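Local coordinates for F-actin-capping protein subunit alpha (PDB 4AKR) that caps the fast-growing barbed ends of actin filaments independently of calcium, blocking subunit exchange there without severing the filament, at residues 159-172 / 184-196. Residues are numbered along the deposited sequence; the frame is centred on the assembly and turned at random.
Sequences PNAFYSGRWRSVWT and SNGKVQVNVHYFE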
ATOM      1  N   PRO A 159       4.596 -13.423  -8.256  1.00 24.00           N
ATOM      2  CA  PRO A 159       4.835 -12.283  -9.140  1.00 25.36           C
ATOM      3  C   PRO A 159       4.101 -12.372 -10.477  1.00 27.22           C
ATOM      4  O   PRO A 159       3.751 -11.341 -11.056  1.00 28.54           O
ATOM      5  CB  PRO A 159       6.358 -12.264  -9.282  1.00 23.59           C
ATOM      6  CG  PRO A 159       6.745 -13.685  -9.055  1.00 23.51           C
ATOM      7  CD  PRO A 159       5.853 -14.112  -7.924  1.00 23.39           C
ATOM      8  N   ASN A 160       3.856 -13.593 -10.955  1.00 27.70           N
ATOM      9  CA  ASN A 160       3.159 -13.794 -12.229  1.00 27.83           C
ATOM     10  C   ASN A 160       1.704 -13.394 -12.123  1.00 27.39           C
ATOM     11  O   ASN A 160       1.060 -13.081 -13.126  1.00 28.38           O
ATOM     12  CB  ASN A 160       3.241 -15.253 -12.679  1.00 29.15           C
ATOM     13  CG  ASN A 160       4.608 -15.622 -13.210  1.00 32.44           C
ATOM     14  OD1 ASN A 160       4.889 -16.795 -13.469  1.00 35.34           O
ATOM     15  ND2 ASN A 160       5.470 -14.624 -13.383  1.00 32.12           N
ATOM     16  N   ALA A 161       1.177 -13.426 -10.908  1.00 24.22           N
ATOM     17  CA  ALA A 161      -0.199 -13.038 -10.687  1.00 23.17           C
ATOM     18  C   ALA A 161      -0.214 -11.626 -10.091  1.00 23.07           C
ATOM     19  O   ALA A 161      -1.258 -11.126  -9.683  1.00 23.29           O
ATOM     20  CB  ALA A 161      -0.871 -14.022  -9.756  1.00 22.81           C
ATOM     21  N   PHE A 162       0.961 -11.006 -10.033  1.00 22.39           N
ATOM     22  CA  PHE A 162       1.116  -9.645  -9.515  1.00 25.59           C
ATOM     23  C   PHE A 162       0.679  -9.389  -8.075  1.00 23.56           C
ATOM     24  O   PHE A 162       0.137  -8.327  -7.776  1.00 23.98           O
ATOM     25  CB  PHE A 162       0.365  -8.673 -10.412  1.00 28.09           C
ATOM     26  CG  PHE A 162       0.863  -8.646 -11.815  1.00 31.84           C
ATOM     27  CD1 PHE A 162       1.994  -7.905 -12.150  1.00 32.45           C
ATOM     28  CD2 PHE A 162       0.205  -9.367 -12.808  1.00 31.65           C
ATOM     29  CE1 PHE A 162       2.462  -7.879 -13.456  1.00 34.85           C
ATOM     30  CE2 PHE A 162       0.663  -9.351 -14.117  1.00 33.33           C
ATOM     31  CZ  PHE A 162       1.795  -8.603 -14.446  1.00 33.94           C
ATOM     32  N   TYR A 163       0.897 -10.334  -7.175  1.00 21.78           N
ATOM     33  CA  TYR A 163       0.497 -10.088  -5.807  1.00 20.31           C
ATOM     34  C   TYR A 163       1.331 -10.823  -4.786  1.00 21.17           C
ATOM     35  O   TYR A 163       2.006 -11.810  -5.102  1.00 20.57           O
ATOM     36  CB  TYR A 163      -0.980 -10.431  -5.600  1.00 21.41           C
ATOM     37  CG  TYR A 163      -1.283 -11.907  -5.492  1.00 22.68           C
ATOM     38  CD1 TYR A 163      -1.277 -12.547  -4.256  1.00 22.37           C
ATOM     39  CD2 TYR A 163      -1.587 -12.658  -6.620  1.00 24.55           C
ATOM     40  CE1 TYR A 163      -1.565 -13.894  -4.144  1.00 23.54           C
ATOM     41  CE2 TYR A 163      -1.880 -14.018  -6.516  1.00 25.49           C
ATOM     42  CZ  TYR A 163      -1.868 -14.627  -5.273  1.00 24.20           C
ATOM     43  OH  TYR A 163      -2.174 -15.964  -5.165  1.00 24.35           O
ATOM     44  N   SER A 164       1.290 -10.317  -3.556  1.00 19.58           N
ATOM     45  CA  SER A 164       2.018 -10.920  -2.446  1.00 18.72           C
ATOM     46  C   SER A 164       1.269 -10.606  -1.167  1.00 17.22           C
ATOM     47  O   SER A 164       0.370  -9.762  -1.147  1.00 18.04           O
ATOM     48  CB  SER A 164       3.445 -10.363  -2.353  1.00 18.01           C
ATOM     49  OG  SER A 164       3.454  -9.012  -1.932  1.00 13.94           O
ATOM     50  N   GLY A 165       1.637 -11.298  -0.098  1.00 17.22           N
ATOM     51  CA  GLY A 165       0.989 -11.060   1.172  1.00 14.61           C
ATOM     52  C   GLY A 165       1.725 -11.736   2.303  1.00 15.62           C
ATOM     53  O   GLY A 165       2.549 -12.615   2.081  1.00 13.95           O
ATOM     54  N   ARG A 166       1.429 -11.307   3.524  1.00 16.74           N
ATOM     55  CA  ARG A 166       2.029 -11.886   4.712  1.00 15.05           C
ATOM     56  C   ARG A 166       1.071 -11.701   5.868  1.00 14.27           C
ATOM     57  O   ARG A 166       0.298 -10.745   5.900  1.00 14.12           O
ATOM     58  CB  ARG A 166       3.371 -11.214   5.049  1.00 14.41           C
ATOM     59  CG  ARG A 166       4.045 -11.819   6.284  1.00 15.08           C
ATOM     60  CD  ARG A 166       5.351 -11.122   6.668  1.00 16.27           C
ATOM     61  NE  ARG A 166       6.486 -11.462   5.807  1.00 14.29           N
ATOM     62  CZ  ARG A 166       7.033 -12.673   5.710  1.00 13.77           C
ATOM     63  NH1 ARG A 166       6.553 -13.691   6.418  1.00  9.92           N
ATOM     64  NH2 ARG A 166       8.087 -12.859   4.924  1.00 14.35           N
ATOM     65  N   TRP A 167       1.104 -12.648   6.794  1.00 13.83           N
ATOM     66  CA  TRP A 167       0.284 -12.600   7.993  1.00 14.17           C
ATOM     67  C   TRP A 167       1.263 -12.853   9.128  1.00 14.42           C
ATOM     68  O   TRP A 167       1.988 -13.849   9.119  1.00 14.62           O
ATOM     69  CB  TRP A 167      -0.801 -13.685   7.977  1.00 12.15           C
ATOM     70  CG  TRP A 167      -1.647 -13.715   9.238  1.00 14.53           C
ATOM     71  CD1 TRP A 167      -1.223 -13.993  10.514  1.00 12.09           C
ATOM     72  CD2 TRP A 167      -3.059 -13.461   9.335  1.00 12.15           C
ATOM     73  NE1 TRP A 167      -2.283 -13.926  11.389  1.00 13.88           N
ATOM     74  CE2 TRP A 167      -3.418 -13.601  10.692  1.00 10.87           C
ATOM     75  CE3 TRP A 167      -4.052 -13.127   8.403  1.00 11.86           C
ATOM     76  CZ2 TRP A 167      -4.727 -13.419  11.142  1.00 11.58           C
ATOM     77  CZ3 TRP A 167      -5.354 -12.947   8.854  1.00 12.46           C
ATOM     78  CH2 TRP A 167      -5.677 -13.094  10.210  1.00  9.50           C
ATOM     79  N   ARG A 168       1.297 -11.935  10.086  1.00 13.92           N
ATOM     80  CA  ARG A 168       2.183 -12.056  11.232  1.00 13.98           C
ATOM     81  C   ARG A 168       1.377 -11.977  12.522  1.00 14.67           C
ATOM     82  O   ARG A 168       0.573 -11.064  12.702  1.00 15.86           O
ATOM     83  CB  ARG A 168       3.222 -10.931  11.235  1.00 11.38           C
ATOM     84  CG  ARG A 168       4.355 -11.096  10.258  1.00 10.01           C
ATOM     85  CD  ARG A 168       5.208  -9.841  10.216  1.00  7.12           C
ATOM     86  NE  ARG A 168       4.517  -8.765   9.510  1.00 10.37           N
ATOM     87  CZ  ARG A 168       4.919  -7.501   9.489  1.00 10.02           C
ATOM     88  NH1 ARG A 168       6.014  -7.141  10.142  1.00 12.46           N
ATOM     89  NH2 ARG A 168       4.232  -6.598   8.810  1.00 12.30           N
ATOM     90  N   SER A 169       1.591 -12.947  13.403  1.00 14.00           N
ATOM     91  CA  SER A 169       0.929 -12.989  14.703  1.00 16.10           C
ATOM     92  C   SER A 169       1.998 -13.178  15.768  1.00 16.27           C
ATOM     93  O   SER A 169       2.855 -14.055  15.649  1.00 15.87           O
ATOM     94  CB  SER A 169      -0.064 -14.156  14.796  1.00 14.33           C
ATOM     95  OG  SER A 169      -1.229 -13.928  14.035  1.00 16.41           O
ATOM     96  N   VAL A 170       1.967 -12.335  16.795  1.00 18.17           N
ATOM     97  CA  VAL A 170       2.911 -12.445  17.902  1.00 18.84           C
ATOM     98  C   VAL A 170       2.099 -12.344  19.183  1.00 19.88           C
ATOM     99  O   VAL A 170       1.584 -11.268  19.525  1.00 20.77           O
ATOM    100  CB  VAL A 170       3.980 -11.325  17.879  1.00 19.67           C
ATOM    101  CG1 VAL A 170       4.824 -11.389  19.142  1.00 18.56           C
ATOM    102  CG2 VAL A 170       4.880 -11.479  16.650  1.00 17.83           C
ATOM    103  N   TRP A 171       1.951 -13.480  19.863  1.00 19.68           N
ATOM    104  CA  TRP A 171       1.202 -13.551  21.116  1.00 17.28           C
ATOM    105  C   TRP A 171       2.152 -13.769  22.271  1.00 19.52           C
ATOM    106  O   TRP A 171       2.928 -14.730  22.287  1.00 19.33           O
ATOM    107  CB  TRP A 171       0.185 -14.695  21.100  1.00 15.47           C
ATOM    108  CG  TRP A 171      -1.024 -14.428  20.262  1.00 14.99           C
ATOM    109  CD1 TRP A 171      -1.167 -14.667  18.926  1.00 13.06           C
ATOM    110  CD2 TRP A 171      -2.239 -13.802  20.692  1.00 13.48           C
ATOM    111  NE1 TRP A 171      -2.395 -14.224  18.496  1.00 13.40           N
ATOM    112  CE2 TRP A 171      -3.072 -13.688  19.559  1.00 12.26           C
ATOM    113  CE3 TRP A 171      -2.701 -13.320  21.926  1.00 14.64           C
ATOM    114  CZ2 TRP A 171      -4.342 -13.113  19.618  1.00 11.67           C
ATOM    115  CZ3 TRP A 171      -3.964 -12.747  21.988  1.00 12.97           C
ATOM    116  CH2 TRP A 171      -4.772 -12.649  20.836  1.00 14.95           C
ATOM    117  N   THR A 172       2.078 -12.879  23.248  1.00 19.58           N
ATOM    118  CA  THR A 172       2.929 -12.959  24.421  1.00 21.29           C
ATOM    119  C   THR A 172       2.077 -13.374  25.599  1.00 21.12           C
ATOM    120  O   THR A 172       1.179 -12.639  26.001  1.00 21.79           O
ATOM    121  CB  THR A 172       3.564 -11.608  24.694  1.00 21.88           C
ATOM    122  OG1 THR A 172       4.303 -11.206  23.533  1.00 21.02           O
ATOM    123  CG2 THR A 172       4.477 -11.680  25.900  1.00 21.75           C
ATOM    124  N   SER A 184      -2.644 -13.078  27.788  1.00 18.73           N
ATOM    125  CA  SER A 184      -2.056 -13.132  26.454  1.00 20.09           C
ATOM    126  C   SER A 184      -2.336 -11.857  25.656  1.00 19.01           C
ATOM    127  O   SER A 184      -3.495 -11.507  25.404  1.00 18.55           O
ATOM    128  CB  SER A 184      -2.611 -14.343  25.694  1.00 19.91           C
ATOM    129  OG  SER A 184      -2.410 -15.536  26.431  1.00 21.93           O
ATOM    130  N   ASN A 185      -1.266 -11.171  25.273  1.00 17.36           N
ATOM    131  CA  ASN A 185      -1.364  -9.945  24.493  1.00 18.91           C
ATOM    132  C   ASN A 185      -0.944 -10.276  23.085  1.00 18.51           C
ATOM    133  O   ASN A 185       0.194 -10.702  22.848  1.00 17.93           O
ATOM    134  CB  ASN A 185      -0.436  -8.859  25.049  1.00 20.01           C
ATOM    135  CG  ASN A 185      -0.929  -8.296  26.371  1.00 23.77           C
ATOM    136  OD1 ASN A 185      -0.142  -8.055  27.287  1.00 24.83           O
ATOM    137  ND2 ASN A 185      -2.239  -8.082  26.476  1.00 23.81           N
ATOM    138  N   GLY A 186      -1.863 -10.070  22.150  1.00 16.09           N
ATOM    139  CA  GLY A 186      -1.569 -10.373  20.771  1.00 16.29           C
ATOM    140  C   GLY A 186      -1.506  -9.169  19.866  1.00 17.24           C
ATOM    141  O   GLY A 186      -2.243  -8.192  20.043  1.00 15.29           O
ATOM    142  N   LYS A 187      -0.601  -9.243  18.894  1.00 17.99           N
ATOM    143  CA  LYS A 187      -0.440  -8.190  17.905  1.00 18.90           C
ATOM    144  C   LYS A 187      -0.416  -8.880  16.542  1.00 18.62           C
ATOM    145  O   LYS A 187       0.508  -9.631  16.229  1.00 18.70           O
ATOM    146  CB  LYS A 187       0.858  -7.418  18.139  1.00 18.43           C
ATOM    147  CG  LYS A 187       1.103  -6.339  17.102  1.00 22.01           C
ATOM    148  CD  LYS A 187       2.421  -5.626  17.331  1.00 22.02           C
ATOM    149  CE  LYS A 187       2.615  -4.519  16.319  1.00 25.31           C
ATOM    150  NZ  LYS A 187       3.901  -3.803  16.530  1.00 24.18           N
ATOM    151  N   VAL A 188      -1.459  -8.646  15.756  1.00 16.80           N
ATOM    152  CA  VAL A 188      -1.584  -9.242  14.437  1.00 17.21           C
ATOM    153  C   VAL A 188      -1.374  -8.181  13.349  1.00 18.13           C
ATOM    154  O   VAL A 188      -1.882  -7.068  13.460  1.00 18.15           O
ATOM    155  CB  VAL A 188      -2.982  -9.861  14.256  1.00 16.75           C
ATOM    156  CG1 VAL A 188      -3.085 -10.543  12.901  1.00 18.28           C
ATOM    157  CG2 VAL A 188      -3.262 -10.841  15.364  1.00 16.41           C
ATOM    158  N   GLN A 189      -0.614  -8.522  12.313  1.00 16.62           N
ATOM    159  CA  GLN A 189      -0.372  -7.599  11.207  1.00 17.27           C
ATOM    160  C   GLN A 189      -0.579  -8.335   9.901  1.00 18.05           C
ATOM    161  O   GLN A 189       0.007  -9.397   9.684  1.00 18.89           O
ATOM    162  CB  GLN A 189       1.052  -7.037  11.238  1.00 16.69           C
ATOM    163  CG  GLN A 189       1.253  -5.854  12.156  1.00 19.34           C
ATOM    164  CD  GLN A 189       2.688  -5.347  12.140  1.00 20.96           C
ATOM    165  OE1 GLN A 189       3.591  -5.998  12.659  1.00 23.23           O
ATOM    166  NE2 GLN A 189       2.903  -4.180  11.538  1.00 20.21           N
ATOM    167  N   VAL A 190      -1.403  -7.765   9.026  1.00 18.31           N
ATOM    168  CA  VAL A 190      -1.690  -8.383   7.738  1.00 16.90           C
ATOM    169  C   VAL A 190      -1.318  -7.436   6.608  1.00 18.69           C
ATOM    170  O   VAL A 190      -1.672  -6.254   6.623  1.00 17.69           O
ATOM    171  CB  VAL A 190      -3.185  -8.751   7.625  1.00 18.15           C
ATOM    172  CG1 VAL A 190      -3.438  -9.538   6.348  1.00 13.34           C
ATOM    173  CG2 VAL A 190      -3.611  -9.549   8.843  1.00 15.21           C
ATOM    174  N   ASN A 191      -0.611  -7.964   5.618  1.00 18.97           N
ATOM    175  CA  ASN A 191      -0.171  -7.160   4.492  1.00 18.16           C
ATOM    176  C   ASN A 191      -0.477  -7.826   3.158  1.00 16.73           C
ATOM    177  O   ASN A 191      -0.233  -9.013   2.984  1.00 16.75           O
ATOM    178  CB  ASN A 191       1.337  -6.910   4.601  1.00 19.66           C
ATOM    179  CG  ASN A 191       1.713  -6.191   5.876  1.00 21.69           C
ATOM    180  OD1 ASN A 191       1.638  -4.963   5.960  1.00 23.74           O
ATOM    181  ND2 ASN A 191       2.104  -6.954   6.886  1.00 21.07           N
ATOM    182  N   VAL A 192      -1.023  -7.054   2.227  1.00 14.50           N
ATOM    183  CA  VAL A 192      -1.322  -7.556   0.897  1.00 13.46           C
ATOM    184  C   VAL A 192      -0.919  -6.491  -0.108  1.00 12.35           C
ATOM    185  O   VAL A 192      -1.180  -5.309   0.091  1.00 10.54           O
ATOM    186  CB  VAL A 192      -2.818  -7.895   0.711  1.00 15.45           C
ATOM    187  CG1 VAL A 192      -3.065  -8.375  -0.721  1.00 12.76           C
ATOM    188  CG2 VAL A 192      -3.227  -8.980   1.691  1.00 15.85           C
ATOM    189  N   HIS A 193      -0.287  -6.939  -1.188  1.00 11.96           N
ATOM    190  CA  HIS A 193       0.204  -6.081  -2.249  1.00 11.10           C
ATOM    191  C   HIS A 193      -0.230  -6.647  -3.601  1.00 13.77           C
ATOM    192  O   HIS A 193       0.103  -7.787  -3.950  1.00 11.21           O
ATOM    193  CB  HIS A 193       1.737  -6.025  -2.163  1.00  9.24           C
ATOM    194  CG  HIS A 193       2.392  -5.215  -3.240  1.00  9.51           C
ATOM    195  ND1 HIS A 193       1.833  -4.066  -3.761  1.00 13.43           N
ATOM    196  CD2 HIS A 193       3.598  -5.349  -3.841  1.00  6.89           C
ATOM    197  CE1 HIS A 193       2.668  -3.529  -4.633  1.00 11.26           C
ATOM    198  NE2 HIS A 193       3.747  -4.288  -4.700  1.00  8.19           N
ATOM    199  N   TYR A 194      -0.985  -5.844  -4.344  1.00 14.75           N
ATOM    200  CA  TYR A 194      -1.462  -6.218  -5.669  1.00 17.66           C
ATOM    201  C   TYR A 194      -0.891  -5.177  -6.618  1.00 18.11           C
ATOM    202  O   TYR A 194      -1.083  -3.981  -6.415  1.00 16.78           O
ATOM    203  CB  TYR A 194      -2.984  -6.182  -5.730  1.00 20.43           C
ATOM    204  CG  TYR A 194      -3.514  -6.539  -7.096  1.00 24.90           C
ATOM    205  CD1 TYR A 194      -3.673  -5.556  -8.071  1.00 26.98           C
ATOM    206  CD2 TYR A 194      -3.818  -7.860  -7.430  1.00 26.81           C
ATOM    207  CE1 TYR A 194      -4.119  -5.871  -9.345  1.00 28.95           C
ATOM    208  CE2 TYR A 194      -4.274  -8.190  -8.709  1.00 29.18           C
ATOM    209  CZ  TYR A 194      -4.423  -7.184  -9.663  1.00 31.02           C
ATOM    210  OH  TYR A 194      -4.883  -7.470 -10.935  1.00 33.66           O
ATOM    211  N   PHE A 195      -0.195  -5.617  -7.658  1.00 18.81           N
ATOM    212  CA  PHE A 195       0.413  -4.652  -8.552  1.00 21.03           C
ATOM    213  C   PHE A 195       0.282  -4.848 -10.061  1.00 22.05           C
ATOM    214  O   PHE A 195       1.255  -4.687 -10.795  1.00 22.64           O
ATOM    215  CB  PHE A 195       1.889  -4.485  -8.166  1.00 21.02           C
ATOM    216  CG  PHE A 195       2.623  -5.787  -7.967  1.00 20.55           C
ATOM    217  CD1 PHE A 195       2.558  -6.454  -6.744  1.00 19.88           C
ATOM    218  CD2 PHE A 195       3.377  -6.346  -8.998  1.00 19.75           C
ATOM    219  CE1 PHE A 195       3.236  -7.661  -6.546  1.00 20.57           C
ATOM    220  CE2 PHE A 195       4.059  -7.551  -8.817  1.00 20.16           C
ATOM    221  CZ  PHE A 195       3.990  -8.210  -7.588  1.00 22.47           C
ATOM    222  N   GLU A 196      -0.911  -5.194 -10.530  1.00 23.54           N
ATOM    223  CA  GLU A 196      -1.110  -5.326 -11.967  1.00 24.98           C
ATOM    224  C   GLU A 196      -1.674  -3.994 -12.421  1.00 23.92           C
ATOM    225  O   GLU A 196      -2.759  -3.600 -12.001  1.00 24.40           O
ATOM    226  CB  GLU A 196      -2.091  -6.445 -12.313  1.00 26.03           C
ATOM    227  CG  GLU A 196      -2.322  -6.542 -13.820  1.00 30.66           C
ATOM    228  CD  GLU A 196      -3.014  -7.821 -14.239  1.00 33.94           C
ATOM    229  OE1 GLU A 196      -3.221  -8.694 -13.370  1.00 34.36           O
ATOM    230  OE2 GLU A 196      -3.343  -7.954 -15.444  1.00 36.51           O
TER
HETATM  231  O   HOH W   1       2.149  -9.428   8.002  1.00 15.02           O
HETATM  232  O   HOH W   2       2.717  -9.831  21.516  1.00 25.38           O
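Strands 163-172 and 184-194 run antiparallel, their axes at 165°, with paired backbone bonds from Ser-164 and His-193 to Thr-172 and Asn-185; one further bond, from Phe-195 N to Phe-162 O (2.7 Å), extends the pairing past the end of the strands. On the face that carries the tryptophans, Trp-171 folds its indole back over Gly-186, whose CA sits 3.5 Å from the centroid of the Trp-171 six-membered ring. Trp-171 CG lies anti to its own carbonyl carbon (chi1 -75°), which swings the ring across to the partner strand, and glycine suits the place because a CB would run into that ring. Trp-167 offers one indole face to two valines, whose beta-branched side chains present methyl groups to it: Val-190 CG2 packs 3.6 Å from Trp-167 CE3, while Val-188 CG1 touches Trp-167 CZ2. Trp-167 NE1 donates to Ser-169 OG in the ring plane at 2.8 Å, and Glu-232 of helix 217-248 bonds both this hydroxyl and Trp-171 NE1, satisfying buried polar atoms. The two strands form a beta hairpin within the five-stranded antiparallel sheet, with that long helix packed against the tryptophan-bearing face. On the other face, the long, bent Arg-168 stacks its flat guanidinium on the Gln-189 amide, planes 28° apart, while NH1 donates to Ser-54 O and NE to a water bonded to Gln-189 O. At the far end, the Phe-195 ring covers the Phe-162 carbonyl, with Phe-195 CD1 3.2 Å from Phe-162 O. An alanine in place of Phe-195 would probably uncover that carbonyl, leave the Phe-162 ring freer to turn, and deprive a basic side chain of the neighbouring subunit of its cation-pi partner. Glu-196 lays CB and CG over one Phe-162 face, its carboxylate close to Phe-162 CD2.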